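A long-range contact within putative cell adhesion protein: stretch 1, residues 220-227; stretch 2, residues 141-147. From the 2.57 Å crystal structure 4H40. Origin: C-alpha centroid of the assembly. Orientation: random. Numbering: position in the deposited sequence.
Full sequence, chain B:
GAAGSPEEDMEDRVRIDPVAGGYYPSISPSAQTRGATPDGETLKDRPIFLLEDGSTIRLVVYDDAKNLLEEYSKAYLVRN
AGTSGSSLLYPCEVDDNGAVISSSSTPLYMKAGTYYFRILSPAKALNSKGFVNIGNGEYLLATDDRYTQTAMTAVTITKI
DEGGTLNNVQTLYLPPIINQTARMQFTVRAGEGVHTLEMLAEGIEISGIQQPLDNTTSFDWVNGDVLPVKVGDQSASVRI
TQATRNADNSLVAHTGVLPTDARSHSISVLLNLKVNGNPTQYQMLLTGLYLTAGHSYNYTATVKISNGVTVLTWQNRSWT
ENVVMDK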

# COMPACT_ATOMS: atom_id res chain seq x y z
N ASP B 220 -34.33 -5.22 -8.80
CA ASP B 220 -35.30 -6.19 -8.32
C ASP B 220 -34.70 -6.94 -7.13
O ASP B 220 -34.24 -8.08 -7.25
CB ASP B 220 -35.73 -7.13 -9.47
CG ASP B 220 -36.93 -8.03 -9.20
OD1 ASP B 220 -37.71 -7.74 -8.26
OD2 ASP B 220 -37.12 -8.99 -9.98
N TRP B 221 -34.66 -6.27 -5.97
CA TRP B 221 -34.06 -6.77 -4.74
C TRP B 221 -34.63 -8.12 -4.28
O TRP B 221 -33.86 -9.00 -3.91
CB TRP B 221 -34.19 -5.74 -3.62
CG TRP B 221 -33.42 -6.09 -2.38
CD1 TRP B 221 -32.13 -6.53 -2.32
CD2 TRP B 221 -33.90 -6.05 -1.03
NE1 TRP B 221 -31.77 -6.76 -1.01
CE2 TRP B 221 -32.84 -6.46 -0.20
CE3 TRP B 221 -35.11 -5.65 -0.44
CZ2 TRP B 221 -32.97 -6.55 1.19
CZ3 TRP B 221 -35.22 -5.71 0.94
CH2 TRP B 221 -34.16 -6.16 1.74
N VAL B 222 -35.96 -8.30 -4.33
CA VAL B 222 -36.64 -9.52 -3.88
C VAL B 222 -36.23 -10.78 -4.73
O VAL B 222 -36.33 -11.91 -4.24
CB VAL B 222 -38.17 -9.31 -3.85
CG1 VAL B 222 -38.76 -9.17 -5.25
CG2 VAL B 222 -38.87 -10.41 -3.07
N ASN B 223 -35.73 -10.59 -5.96
CA ASN B 223 -35.33 -11.72 -6.78
C ASN B 223 -33.80 -11.93 -6.81
O ASN B 223 -33.32 -12.78 -7.57
CB ASN B 223 -35.92 -11.61 -8.17
CG ASN B 223 -37.39 -11.94 -8.18
OD1 ASN B 223 -38.25 -11.06 -8.20
ND2 ASN B 223 -37.72 -13.23 -8.12
N GLY B 224 -33.06 -11.20 -5.96
CA GLY B 224 -31.62 -11.37 -5.82
C GLY B 224 -30.67 -10.27 -6.26
O GLY B 224 -29.45 -10.46 -6.20
N ASP B 225 -31.19 -9.11 -6.72
CA ASP B 225 -30.34 -8.00 -7.14
C ASP B 225 -29.66 -7.40 -5.91
O ASP B 225 -30.25 -7.38 -4.82
CB ASP B 225 -31.11 -6.93 -7.94
CG ASP B 225 -31.45 -7.32 -9.38
OD1 ASP B 225 -30.83 -8.28 -9.91
OD2 ASP B 225 -32.32 -6.66 -9.98
N VAL B 226 -28.39 -7.01 -6.08
CA VAL B 226 -27.51 -6.44 -5.05
C VAL B 226 -26.76 -5.23 -5.64
O VAL B 226 -26.66 -5.13 -6.86
CB VAL B 226 -26.52 -7.49 -4.48
CG1 VAL B 226 -27.24 -8.50 -3.59
CG2 VAL B 226 -25.74 -8.20 -5.58
N LEU B 227 -26.26 -4.32 -4.77
CA LEU B 227 -25.53 -3.12 -5.21
C LEU B 227 -24.34 -3.45 -6.15
O LEU B 227 -23.50 -4.28 -5.79
CB LEU B 227 -24.99 -2.29 -4.03
CG LEU B 227 -25.96 -1.79 -2.99
CD1 LEU B 227 -25.23 -0.97 -1.95
CD2 LEU B 227 -27.08 -1.00 -3.61
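Stretch 2 141-147: LATDDRY

Segments far apart in sequence often meet without a single direct hydrogen bond between them, each held by hydrogen bonds of its own and offering the other a shaped surface. The putative cell adhesion protein gives a compact example, in which 318 Å² is buried between residues 220-227 and 141-147. Stretch 1 opens with a tight bend: the carbonyl of Asp220 accepts from the amides of Asn223 (3.2 Å, N to O) and Asp225 (3.3 Å, N to O), and a 3-10 segment runs from Trp221 to Asn223. Stretch 2 begins as strand at Leu141 and Ala142, then leaves it and closes in a type I turn from Asp144 to Tyr147. The contacts advance broadly in the same order along both stretches, Trp221 meeting Ala142 and Thr143, Gly224 meeting Asp145, and Val226 reaching Arg146.

Trp221, a t rotamer, leaves the backbone sideways, yet its ring reaches Ala142 and Thr143, near the start of the partner. Its CZ2 lies 4.0 Å from Ala142 CB, an apolar contact, and 3.8 Å from Thr143 O, both approached obliquely. Val222 points away; its carbonyl is instead linked to stretch 2 through a water, which donates to Asp145 OD2 (3.2 Å) and, weakly, to Val222 O (3.3 Å). At Gly224 the backbones come closest in register, with its CA 5.6 Å from Asp145 CA. The carboxylate packs directly on the glycine, Asp145 OD2 standing 3.5 Å from Gly224 CA. The positive phi of 112° would jam a CB against the preceding carbonyl, so the backbone itself calls for glycine here.

Asp225 turns away, and its OD2 accepts from Asp220 N at 2.7 Å. Val226 then points toward the turn, placing CG1 over one face of the Arg146 guanidinium, 3.6 Å from Arg146 NE. That group is held by a salt bridge within stretch 2, Arg146 NE to Asp144 OD1 at 2.7 Å, so the valine packs against a group that is also held within its own stretch.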

# COMPACT_ATOMS: atom_id res chain seq x y z
N LEU B 141 -27.45 -3.16 7.06
CA LEU B 141 -27.52 -4.59 7.26
C LEU B 141 -28.80 -5.04 6.64
O LEU B 141 -29.81 -4.34 6.77
CB LEU B 141 -27.47 -4.95 8.74
CG LEU B 141 -26.19 -4.69 9.52
CD1 LEU B 141 -26.40 -5.05 10.96
CD2 LEU B 141 -25.05 -5.54 9.01
N ALA B 142 -28.78 -6.15 5.93
CA ALA B 142 -29.98 -6.63 5.26
C ALA B 142 -29.86 -8.11 4.90
O ALA B 142 -28.82 -8.74 5.12
CB ALA B 142 -30.21 -5.82 3.98
N THR B 143 -30.94 -8.63 4.33
CA THR B 143 -31.08 -9.96 3.76
C THR B 143 -30.14 -10.01 2.54
O THR B 143 -30.12 -9.06 1.75
CB THR B 143 -32.56 -10.16 3.37
OG1 THR B 143 -33.38 -10.06 4.54
CG2 THR B 143 -32.81 -11.48 2.68
N ASP B 144 -29.36 -11.07 2.40
CA ASP B 144 -28.44 -11.20 1.27
C ASP B 144 -28.62 -12.55 0.63
O ASP B 144 -28.40 -13.57 1.28
CB ASP B 144 -27.00 -11.00 1.71
CG ASP B 144 -26.13 -10.34 0.68
OD1 ASP B 144 -26.00 -10.89 -0.42
OD2 ASP B 144 -25.56 -9.28 0.99
N ASP B 145 -29.01 -12.56 -0.65
CA ASP B 145 -29.24 -13.80 -1.37
C ASP B 145 -27.93 -14.42 -1.88
O ASP B 145 -27.94 -15.55 -2.39
CB ASP B 145 -30.23 -13.57 -2.52
CG ASP B 145 -31.70 -13.53 -2.12
OD1 ASP B 145 -32.01 -13.82 -0.93
OD2 ASP B 145 -32.55 -13.22 -3.00
N ARG B 146 -26.80 -13.73 -1.68
CA ARG B 146 -25.49 -14.22 -2.11
C ARG B 146 -25.03 -15.38 -1.23
O ARG B 146 -24.25 -16.21 -1.70
CB ARG B 146 -24.44 -13.09 -2.11
CG ARG B 146 -24.58 -12.15 -3.29
CD ARG B 146 -23.70 -10.90 -3.17
NE ARG B 146 -24.24 -9.93 -2.22
CZ ARG B 146 -23.88 -8.65 -2.15
NH1 ARG B 146 -22.98 -8.15 -2.99
NH2 ARG B 146 -24.42 -7.85 -1.24
N TYR B 147 -25.51 -15.46 0.03
CA TYR B 147 -25.11 -16.53 0.96
C TYR B 147 -26.33 -17.22 1.49
O TYR B 147 -27.36 -16.58 1.68
CB TYR B 147 -24.25 -16.00 2.12
CG TYR B 147 -23.27 -14.92 1.69
CD1 TYR B 147 -22.11 -15.25 1.01
CD2 TYR B 147 -23.57 -13.57 1.88
CE1 TYR B 147 -21.23 -14.26 0.55
CE2 TYR B 147 -22.71 -12.58 1.42
CZ TYR B 147 -21.54 -12.93 0.75
OH TYR B 147 -20.68 -11.95 0.31
O HOH W 1 -34.98 -14.94 -4.28